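Choline kinase (Cryptosporidium parvum, PDB 3MES) probably phosphorylates choline, and perhaps ethanolamine, as a nucleotide- and magnesium-dependent kinase of the choline/ethanolamine kinase family. Local coordinates at residues Y301-I306 against V362-S367; I197-I202 against E237-G242; V336-T341 against H354-A359. All coordinates share one frame; numbering follows the deposited sequence.

Contact 1: residues Y301-I306 against V362-S367; sequences YFCEYI and VFTLIS. With MG (magnesium ion), chain M; DME (decamethonium ion), chain K.
Ser367 OG is held by hydrogen bonds with Asn300 OD1 and with Arg398 NH2 of helix 391-411, and Cys303 CB packs 3.9 Å from it. The serine hydroxyl stands anti to its own backbone N (chi1 177°), a setting that aims it at the helix carrying Asn300 and Cys303. SG of Cys303, whose CB faces helix 364-376, lies between Thr364 and Ser367, 3.9 Å from Thr364 O and 4.1 Å from Thr364 CB. No hydrogen bond crosses between the two segments, and the threonine hydroxyl is bonded back to Glu361 O. Glu304 takes hold of magnesium with both its backbone O, at 2.3 Å, and its carboxylate OE1, at 2.5 Å; the bend at chi2 (-67°) folds the side chain back so that both oxygens meet the same ion. Glu271 and Tyr307 O complete the protein ligands, and Tyr309 OH bonds to OE1. The other carboxylate oxygen, Glu304 OE2, approaches methyls C16 and C18 of decamethonium, both at 3.3 Å. Cys303 thus packs on helix 364-376 without a hydrogen bond to it, while the very next residue, Glu304, gives magnesium two oxygens and borders the bound ligand.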
loop_
_atom_site.group_PDB
_atom_site.type_symbol
_atom_site.label_atom_id
_atom_site.label_comp_id
_atom_site.label_asym_id
_atom_site.label_seq_id
_atom_site.Cartn_x
_atom_site.Cartn_y
_atom_site.Cartn_z
ATOM N N TYR B 301 -15.047 0.258 -9.793
ATOM C CA TYR B 301 -13.947 -0.639 -9.472
ATOM C C TYR B 301 -14.482 -2.003 -9.041
ATOM O O TYR B 301 -13.985 -3.044 -9.482
ATOM C CB TYR B 301 -13.059 -0.041 -8.378
ATOM C CG TYR B 301 -12.119 -1.051 -7.761
ATOM C CD1 TYR B 301 -10.976 -1.470 -8.435
ATOM C CD2 TYR B 301 -12.379 -1.593 -6.509
ATOM C CE1 TYR B 301 -10.121 -2.401 -7.875
ATOM C CE2 TYR B 301 -11.531 -2.519 -5.945
ATOM C CZ TYR B 301 -10.406 -2.922 -6.629
ATOM O OH TYR B 301 -9.566 -3.848 -6.060
ATOM N N PHE B 302 -15.497 -2.000 -8.182
ATOM C CA PHE B 302 -16.108 -3.251 -7.747
ATOM C C PHE B 302 -16.599 -4.059 -8.943
ATOM O O PHE B 302 -16.476 -5.281 -8.966
ATOM C CB PHE B 302 -17.266 -3.001 -6.769
ATOM C CG PHE B 302 -16.826 -2.576 -5.396
ATOM C CD1 PHE B 302 -15.522 -2.773 -4.978
ATOM C CD2 PHE B 302 -17.724 -2.003 -4.513
ATOM C CE1 PHE B 302 -15.116 -2.389 -3.712
ATOM C CE2 PHE B 302 -17.328 -1.620 -3.244
ATOM C CZ PHE B 302 -16.023 -1.814 -2.842
ATOM N N CYS B 303 -17.146 -3.372 -9.942
ATOM C CA CYS B 303 -17.704 -4.044 -11.115
ATOM C C CYS B 303 -16.649 -4.739 -11.973
ATOM O O CYS B 303 -16.923 -5.769 -12.591
ATOM C CB CYS B 303 -18.496 -3.061 -11.977
ATOM S SG CYS B 303 -20.151 -2.677 -11.365
ATOM N N GLU B 304 -15.452 -4.165 -12.027
ATOM C CA GLU B 304 -14.385 -4.722 -12.854
ATOM C C GLU B 304 -13.949 -6.087 -12.340
ATOM O O GLU B 304 -13.233 -6.820 -13.023
ATOM C CB GLU B 304 -13.194 -3.765 -12.922
ATOM C CG GLU B 304 -13.437 -2.546 -13.792
ATOM C CD GLU B 304 -13.589 -2.902 -15.259
ATOM O OE1 GLU B 304 -13.309 -4.066 -15.620
ATOM O OE2 GLU B 304 -13.985 -2.021 -16.049
ATOM N N TYR B 305 -14.380 -6.426 -11.132
ATOM C CA TYR B 305 -14.134 -7.756 -10.593
ATOM C C TYR B 305 -14.733 -8.799 -11.527
ATOM O O TYR B 305 -14.284 -9.945 -11.565
ATOM C CB TYR B 305 -14.742 -7.893 -9.193
ATOM C CG TYR B 305 -13.845 -7.395 -8.081
ATOM C CD1 TYR B 305 -13.284 -8.279 -7.168
ATOM C CD2 TYR B 305 -13.554 -6.045 -7.949
ATOM C CE1 TYR B 305 -12.463 -7.831 -6.152
ATOM C CE2 TYR B 305 -12.734 -5.588 -6.936
ATOM C CZ TYR B 305 -12.191 -6.484 -6.041
ATOM O OH TYR B 305 -11.371 -6.030 -5.033
ATOM N N ILE B 306 -15.737 -8.383 -12.291
ATOM C CA ILE B 306 -16.504 -9.290 -13.140
ATOM C C ILE B 306 -15.924 -9.451 -14.544
ATOM O O ILE B 306 -16.139 -10.473 -15.195
ATOM C CB ILE B 306 -17.962 -8.810 -13.276
ATOM C CG1 ILE B 306 -18.640 -8.760 -11.902
ATOM C CG2 ILE B 306 -18.730 -9.704 -14.238
ATOM C CD1 ILE B 306 -19.951 -7.986 -11.890
ATOM N N VAL B 362 -25.764 1.111 -5.213
ATOM C CA VAL B 362 -26.628 1.804 -6.160
ATOM C C VAL B 362 -25.848 2.267 -7.387
ATOM O O VAL B 362 -26.311 2.132 -8.516
ATOM C CB VAL B 362 -27.310 3.022 -5.506
ATOM C CG1 VAL B 362 -27.818 3.985 -6.571
ATOM C CG2 VAL B 362 -28.436 2.571 -4.587
ATOM N N PHE B 363 -24.656 2.810 -7.156
ATOM C CA PHE B 363 -23.835 3.344 -8.236
ATOM C C PHE B 363 -23.321 2.274 -9.196
ATOM O O PHE B 363 -22.703 2.597 -10.210
ATOM C CB PHE B 363 -22.659 4.142 -7.667
ATOM C CG PHE B 363 -23.052 5.475 -7.096
ATOM C CD1 PHE B 363 -23.165 6.587 -7.916
ATOM C CD2 PHE B 363 -23.306 5.617 -5.742
ATOM C CE1 PHE B 363 -23.528 7.816 -7.396
ATOM C CE2 PHE B 363 -23.667 6.844 -5.215
ATOM C CZ PHE B 363 -23.777 7.945 -6.042
ATOM N N THR B 364 -23.569 1.003 -8.881
ATOM C CA THR B 364 -23.126 -0.086 -9.748
ATOM C C THR B 364 -23.857 -0.041 -11.085
ATOM O O THR B 364 -23.315 -0.444 -12.119
ATOM C CB THR B 364 -23.343 -1.475 -9.102
ATOM O OG1 THR B 364 -24.731 -1.657 -8.796
ATOM C CG2 THR B 364 -22.523 -1.616 -7.829
ATOM N N LEU B 365 -25.093 0.448 -11.056
ATOM C CA LEU B 365 -25.903 0.542 -12.261
ATOM C C LEU B 365 -25.361 1.631 -13.181
ATOM O O LEU B 365 -25.421 1.512 -14.405
ATOM C CB LEU B 365 -27.368 0.815 -11.907
ATOM C CG LEU B 365 -28.036 -0.141 -10.910
ATOM C CD1 LEU B 365 -29.442 0.328 -10.585
ATOM C CD2 LEU B 365 -28.057 -1.573 -11.433
ATOM N N ILE B 366 -24.829 2.694 -12.586
ATOM C CA ILE B 366 -24.230 3.771 -13.363
ATOM C C ILE B 366 -23.091 3.228 -14.223
ATOM O O ILE B 366 -22.923 3.630 -15.373
ATOM C CB ILE B 366 -23.706 4.902 -12.458
ATOM C CG1 ILE B 366 -24.855 5.517 -11.657
ATOM C CG2 ILE B 366 -23.011 5.974 -13.286
ATOM C CD1 ILE B 366 -25.864 6.271 -12.499
ATOM N N SER B 367 -22.326 2.300 -13.657
ATOM C CA SER B 367 -21.183 1.699 -14.339
ATOM C C SER B 367 -21.602 0.830 -15.525
ATOM O O SER B 367 -21.053 0.959 -16.622
ATOM C CB SER B 367 -20.351 0.878 -13.351
ATOM O OG SER B 367 -19.277 0.219 -14.003
HETATM MG MG MG M . -12.024 -6.014 -14.857
HETATM N N1 DME K . -5.376 -6.146 -23.515
HETATM C C2 DME K . -6.037 -5.703 -24.754
HETATM C C3 DME K . -6.930 -4.493 -24.463
HETATM C C4 DME K . -7.915 -4.248 -25.612
HETATM C C5 DME K . -8.772 -3.001 -25.361
HETATM C C6 DME K . -9.762 -3.223 -24.212
HETATM C C7 DME K . -11.213 -3.163 -24.703
HETATM C C8 DME K . -11.992 -2.052 -23.996
HETATM C C9 DME K . -12.736 -2.579 -22.766
HETATM C C10 DME K . -12.637 -1.588 -21.603
HETATM C C11 DME K . -13.914 -1.600 -20.762
HETATM N N12 DME K . -13.833 -0.578 -19.706
HETATM C C13 DME K . -5.278 -7.615 -23.500
HETATM C C14 DME K . -4.025 -5.564 -23.453
HETATM C C15 DME K . -6.162 -5.700 -22.352
HETATM C C16 DME K . -12.647 -0.810 -18.869
HETATM C C17 DME K . -13.739 0.752 -20.327
HETATM C C18 DME K . -15.040 -0.659 -18.865
#

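Contact 2: residues I197-I202 against E237-G242; sequences ILFKRI and ELIMGG
Helix 198-214, in its first turn, faces the last turn of helix 235-239 with Phe199 CA and Ile239 CA 10.0 Å apart, so that the side chains make the contact. Phe199 does most of the bridging. Its ring reaches the far helix with CZ, which touches Ile239 CG2 at 3.9 Å; that methyl sits at the ring edge, near its plane, and the two side chains run past each other in opposite senses. Ile239 CG2 is placed there by lying anti to the backbone N. Met240 adds a second edge contact, a Met-aromatic one: SD stands 5.4 Å from the centroid of the Phe199 ring and 80° off its normal, with Phe199 CE2 the nearest ring atom at 4.3 Å. One face of the same ring is covered from within its own helix by Leu198 CG, 3.7 Å above the plane and over the centre. The helix ends at Ile239, Met240 already leaves helical angles, and Gly242 N bonds back to Glu237 O as the chain turns through two glycines of positive phi. Phe293 of strand 290-293 packs against both Leu198 and Met240. With carbon and sulfur alone meeting, the join is apolar and rests largely on dispersion.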
loop_
_atom_site.group_PDB
_atom_site.type_symbol
_atom_site.label_atom_id
_atom_site.label_comp_id
_atom_site.label_asym_id
_atom_site.label_seq_id
_atom_site.Cartn_x
_atom_site.Cartn_y
_atom_site.Cartn_z
ATOM N N ILE B 197 -19.986 14.098 -13.021
ATOM C CA ILE B 197 -20.053 13.882 -14.459
ATOM C C ILE B 197 -20.950 12.706 -14.837
ATOM O O ILE B 197 -21.281 12.521 -16.007
ATOM C CB ILE B 197 -18.646 13.643 -15.035
ATOM C CG1 ILE B 197 -18.650 13.807 -16.556
ATOM C CG2 ILE B 197 -18.126 12.270 -14.617
ATOM C CD1 ILE B 197 -17.272 13.806 -17.167
ATOM N N LEU B 198 -21.353 11.923 -13.839
ATOM C CA LEU B 198 -22.017 10.647 -14.092
ATOM C C LEU B 198 -23.217 10.739 -15.033
ATOM O O LEU B 198 -23.376 9.903 -15.923
ATOM C CB LEU B 198 -22.408 9.955 -12.780
ATOM C CG LEU B 198 -23.528 10.546 -11.924
ATOM C CD1 LEU B 198 -23.953 9.539 -10.870
ATOM C CD2 LEU B 198 -23.100 11.856 -11.282
ATOM N N PHE B 199 -24.056 11.752 -14.841
ATOM C CA PHE B 199 -25.243 11.916 -15.676
ATOM C C PHE B 199 -24.920 12.544 -17.029
ATOM O O PHE B 199 -25.314 12.021 -18.070
ATOM C CB PHE B 199 -26.311 12.722 -14.945
ATOM C CG PHE B 199 -26.743 12.106 -13.647
ATOM C CD1 PHE B 199 -27.344 10.859 -13.626
ATOM C CD2 PHE B 199 -26.548 12.770 -12.448
ATOM C CE1 PHE B 199 -27.744 10.285 -12.434
ATOM C CE2 PHE B 199 -26.948 12.202 -11.252
ATOM C CZ PHE B 199 -27.545 10.958 -11.246
ATOM N N LYS B 200 -24.210 13.666 -17.011
ATOM C CA LYS B 200 -23.806 14.326 -18.246
ATOM C C LYS B 200 -23.186 13.322 -19.207
ATOM O O LYS B 200 -23.583 13.226 -20.368
ATOM C CB LYS B 200 -22.797 15.437 -17.953
ATOM C CG LYS B 200 -23.271 16.462 -16.944
ATOM C CD LYS B 200 -22.194 17.500 -16.684
ATOM C CE LYS B 200 -22.564 18.397 -15.516
ATOM N NZ LYS B 200 -21.521 19.430 -15.268
ATOM N N ARG B 201 -22.205 12.578 -18.711
ATOM C CA ARG B 201 -21.487 11.606 -19.527
ATOM C C ARG B 201 -22.433 10.566 -20.118
ATOM O O ARG B 201 -22.322 10.214 -21.293
ATOM C CB ARG B 201 -20.386 10.934 -18.705
ATOM C CG ARG B 201 -19.631 9.835 -19.429
ATOM C CD ARG B 201 -18.321 9.528 -18.727
ATOM N NE ARG B 201 -17.363 10.622 -18.874
ATOM C CZ ARG B 201 -16.210 10.703 -18.217
ATOM N NH1 ARG B 201 -15.862 9.759 -17.355
ATOM N NH2 ARG B 201 -15.406 11.737 -18.421
ATOM N N ILE B 202 -23.367 10.079 -19.304
ATOM C CA ILE B 202 -24.344 9.105 -19.775
ATOM C C ILE B 202 -25.201 9.674 -20.901
ATOM O O ILE B 202 -25.397 9.027 -21.930
ATOM C CB ILE B 202 -25.259 8.604 -18.640
ATOM C CG1 ILE B 202 -24.507 7.608 -17.755
ATOM C CG2 ILE B 202 -26.507 7.957 -19.215
ATOM C CD1 ILE B 202 -25.332 7.049 -16.612
ATOM N N GLU B 237 -33.570 9.924 -10.658
ATOM C CA GLU B 237 -34.426 9.661 -9.504
ATOM C C GLU B 237 -33.891 8.477 -8.703
ATOM O O GLU B 237 -33.931 8.477 -7.473
ATOM C CB GLU B 237 -35.867 9.385 -9.943
ATOM C CG GLU B 237 -36.601 10.596 -10.506
ATOM C CD GLU B 237 -36.068 11.029 -11.860
ATOM O OE1 GLU B 237 -35.068 10.440 -12.326
ATOM O OE2 GLU B 237 -36.648 11.961 -12.460
ATOM N N LEU B 238 -33.385 7.474 -9.413
ATOM C CA LEU B 238 -32.876 6.263 -8.780
ATOM C C LEU B 238 -31.638 6.529 -7.921
ATOM O O LEU B 238 -31.554 6.065 -6.783
ATOM C CB LEU B 238 -32.570 5.201 -9.838
ATOM C CG LEU B 238 -32.028 3.865 -9.335
ATOM C CD1 LEU B 238 -32.145 2.802 -10.416
ATOM C CD2 LEU B 238 -30.588 4.010 -8.866
ATOM N N ILE B 239 -30.684 7.276 -8.466
ATOM C CA ILE B 239 -29.455 7.596 -7.745
ATOM C C ILE B 239 -29.667 8.658 -6.669
ATOM O O ILE B 239 -29.007 8.641 -5.632
ATOM C CB ILE B 239 -28.342 8.071 -8.702
ATOM C CG1 ILE B 239 -27.648 6.874 -9.358
ATOM C CG2 ILE B 239 -27.322 8.907 -7.948
ATOM C CD1 ILE B 239 -28.567 5.999 -10.175
ATOM N N MET B 240 -30.586 9.587 -6.923
ATOM C CA MET B 240 -30.848 10.684 -5.991
ATOM C C MET B 240 -32.028 10.416 -5.057
ATOM O O MET B 240 -32.475 11.312 -4.342
ATOM C CB MET B 240 -31.068 11.992 -6.749
ATOM C CG MET B 240 -29.929 12.989 -6.622
ATOM S SD MET B 240 -28.335 12.390 -7.212
ATOM C CE MET B 240 -27.268 13.690 -6.603
ATOM N N GLY B 241 -32.528 9.186 -5.066
ATOM C CA GLY B 241 -33.611 8.793 -4.170
ATOM C C GLY B 241 -34.923 9.531 -4.380
ATOM O O GLY B 241 -35.412 10.205 -3.475
ATOM N N GLY B 242 -35.493 9.400 -5.576
ATOM C CA GLY B 242 -36.808 9.966 -5.879
ATOM C C GLY B 242 -36.777 11.392 -6.398
ATOM O O GLY B 242 -37.800 11.941 -6.806
#

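Contact 3: residues V336-T341 against H354-A359; sequences VYLSQT and HIMTKA
All three side-chain torsions of Met356 are close to 180°, so the side chain runs out straight from helix 351-362 and delivers its sulfur and methyl to helix 327-342. On that helix, Tyr337 has CG anti to its backbone N (chi1 172°), which swings the ring across the methionine at about a right angle. The thioether divides its contacts between two neighbours. SD lies against the fork of Leu338, 3.8 Å from Leu338 CD2 and 3.9 Å from Leu338 CD1, as the two chains slide past each other in opposite directions. Beyond it, Met356 CE comes obliquely to the Tyr337 ring, 3.9 Å from Tyr337 CE2 and 4.0 Å from Tyr337 CD2. One face of that ring carries Thr341 CG2, from the next turn of the same helix, 3.5 Å above the plane and displaced to the rim. The phenol end is held by a hydrogen bond between Tyr337 OH and His179 ND1, while Ile298 of helix 294-303 packs on both Tyr337 and Met356. Ile334, a turn earlier on helix 327-342, also touches Met356. Within these two segments, 9.8 Å apart at Leu338 CA and Met356 CA, the contact therefore runs through the thioether of Met356 and is apolar.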
loop_
_atom_site.group_PDB
_atom_site.type_symbol
_atom_site.label_atom_id
_atom_site.label_comp_id
_atom_site.label_asym_id
_atom_site.label_seq_id
_atom_site.Cartn_x
_atom_site.Cartn_y
_atom_site.Cartn_z
ATOM N N VAL B 336 -11.001 1.166 4.664
ATOM C CA VAL B 336 -9.675 1.690 4.362
ATOM C C VAL B 336 -9.786 3.005 3.599
ATOM O O VAL B 336 -9.034 3.947 3.850
ATOM C CB VAL B 336 -8.847 0.690 3.534
ATOM C CG1 VAL B 336 -7.505 1.299 3.151
ATOM C CG2 VAL B 336 -8.652 -0.605 4.306
ATOM N N TYR B 337 -10.730 3.055 2.665
ATOM C CA TYR B 337 -10.987 4.260 1.885
ATOM C C TYR B 337 -11.258 5.446 2.804
ATOM O O TYR B 337 -10.586 6.478 2.722
ATOM C CB TYR B 337 -12.177 4.038 0.941
ATOM C CG TYR B 337 -12.642 5.288 0.223
ATOM C CD1 TYR B 337 -12.061 5.682 -0.978
ATOM C CD2 TYR B 337 -13.661 6.074 0.746
ATOM C CE1 TYR B 337 -12.480 6.822 -1.634
ATOM C CE2 TYR B 337 -14.086 7.217 0.097
ATOM C CZ TYR B 337 -13.493 7.587 -1.094
ATOM O OH TYR B 337 -13.915 8.726 -1.746
ATOM N N LEU B 338 -12.242 5.287 3.685
ATOM C CA LEU B 338 -12.645 6.355 4.595
ATOM C C LEU B 338 -11.539 6.726 5.576
ATOM O O LEU B 338 -11.370 7.897 5.918
ATOM C CB LEU B 338 -13.912 5.960 5.356
ATOM C CG LEU B 338 -15.181 5.884 4.507
ATOM C CD1 LEU B 338 -16.334 5.290 5.306
ATOM C CD2 LEU B 338 -15.539 7.262 3.976
ATOM N N SER B 339 -10.794 5.726 6.036
ATOM C CA SER B 339 -9.659 5.980 6.904
ATOM C C SER B 339 -8.694 6.921 6.196
ATOM O O SER B 339 -8.067 7.771 6.824
ATOM C CB SER B 339 -8.954 4.675 7.279
ATOM O OG SER B 339 -9.815 3.827 8.022
ATOM N N GLN B 340 -8.597 6.768 4.880
ATOM C CA GLN B 340 -7.700 7.581 4.070
ATOM C C GLN B 340 -8.275 8.974 3.817
ATOM O O GLN B 340 -7.591 9.976 4.027
ATOM C CB GLN B 340 -7.393 6.874 2.745
ATOM C CG GLN B 340 -6.666 7.733 1.714
ATOM C CD GLN B 340 -5.227 8.024 2.089
ATOM O OE1 GLN B 340 -4.949 8.917 2.891
ATOM N NE2 GLN B 340 -4.300 7.276 1.502
ATOM N N THR B 341 -9.531 9.037 3.379
ATOM C CA THR B 341 -10.151 10.325 3.062
ATOM C C THR B 341 -10.418 11.155 4.315
ATOM O O THR B 341 -10.267 12.378 4.303
ATOM C CB THR B 341 -11.465 10.167 2.262
ATOM O OG1 THR B 341 -12.453 9.510 3.069
ATOM C CG2 THR B 341 -11.233 9.367 0.990
ATOM N N HIS B 354 -21.297 0.550 7.136
ATOM C CA HIS B 354 -22.513 -0.188 6.825
ATOM C C HIS B 354 -23.403 0.593 5.863
ATOM O O HIS B 354 -23.902 0.043 4.886
ATOM C CB HIS B 354 -23.277 -0.506 8.111
ATOM C CG HIS B 354 -24.549 -1.267 7.892
ATOM N ND1 HIS B 354 -25.764 -0.645 7.689
ATOM C CD2 HIS B 354 -24.796 -2.600 7.861
ATOM C CE1 HIS B 354 -26.704 -1.560 7.535
ATOM N NE2 HIS B 354 -26.144 -2.756 7.635
ATOM N N ILE B 355 -23.597 1.876 6.142
ATOM C CA ILE B 355 -24.431 2.724 5.297
ATOM C C ILE B 355 -23.816 2.950 3.917
ATOM O O ILE B 355 -24.487 2.790 2.895
ATOM C CB ILE B 355 -24.697 4.088 5.954
ATOM C CG1 ILE B 355 -25.649 3.933 7.139
ATOM C CG2 ILE B 355 -25.278 5.061 4.942
ATOM C CD1 ILE B 355 -26.015 5.244 7.797
ATOM N N MET B 356 -22.542 3.325 3.892
ATOM C CA MET B 356 -21.874 3.650 2.637
ATOM C C MET B 356 -21.757 2.433 1.729
ATOM O O MET B 356 -21.868 2.544 0.509
ATOM C CB MET B 356 -20.492 4.257 2.889
ATOM C CG MET B 356 -19.731 4.576 1.614
ATOM S SD MET B 356 -18.226 5.526 1.895
ATOM C CE MET B 356 -17.638 5.729 0.215
ATOM N N THR B 357 -21.532 1.271 2.328
ATOM C CA THR B 357 -21.396 0.046 1.552
ATOM C C THR B 357 -22.652 -0.239 0.733
ATOM O O THR B 357 -22.570 -0.582 -0.445
ATOM C CB THR B 357 -21.086 -1.160 2.449
ATOM O OG1 THR B 357 -19.890 -0.904 3.193
ATOM C CG2 THR B 357 -20.893 -2.409 1.605
ATOM N N LYS B 358 -23.816 -0.092 1.358
ATOM C CA LYS B 358 -25.074 -0.364 0.672
ATOM C C LYS B 358 -25.428 0.762 -0.298
ATOM O O LYS B 358 -26.051 0.530 -1.333
ATOM C CB LYS B 358 -26.203 -0.609 1.680
ATOM C CG LYS B 358 -26.544 0.590 2.544
ATOM C CD LYS B 358 -27.094 0.167 3.906
ATOM C CE LYS B 358 -28.441 -0.528 3.782
ATOM N NZ LYS B 358 -29.085 -0.708 5.117
ATOM N N ALA B 359 -25.019 1.979 0.040
ATOM C CA ALA B 359 -25.229 3.124 -0.839
ATOM C C ALA B 359 -24.401 2.985 -2.114
ATOM O O ALA B 359 -24.878 3.286 -3.209
ATOM C CB ALA B 359 -24.885 4.422 -0.119
#

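How the contacts relate
Contact 1 is the one that reaches the active site: its Glu304 binds magnesium and borders the decamethonium ion, whereas contacts 2 and 3 lie in the helical packing away from the bound groups. Contacts 1 and 2, with centres about 14 Å apart, pack directly on each other through apolar side chains: Ile366 CD1 meets Ile239 CD1 at 3.6 Å and Phe363 CE1 meets Leu198 CD1 at 3.9 Å. Contact 3 has its centre about 15 Å from that of contact 1 and is joined to it along the chain, since helix 351-362 leads straight into helix 364-376. Contacts 2 and 3 do not touch; their nearest atoms are about 7 Å apart.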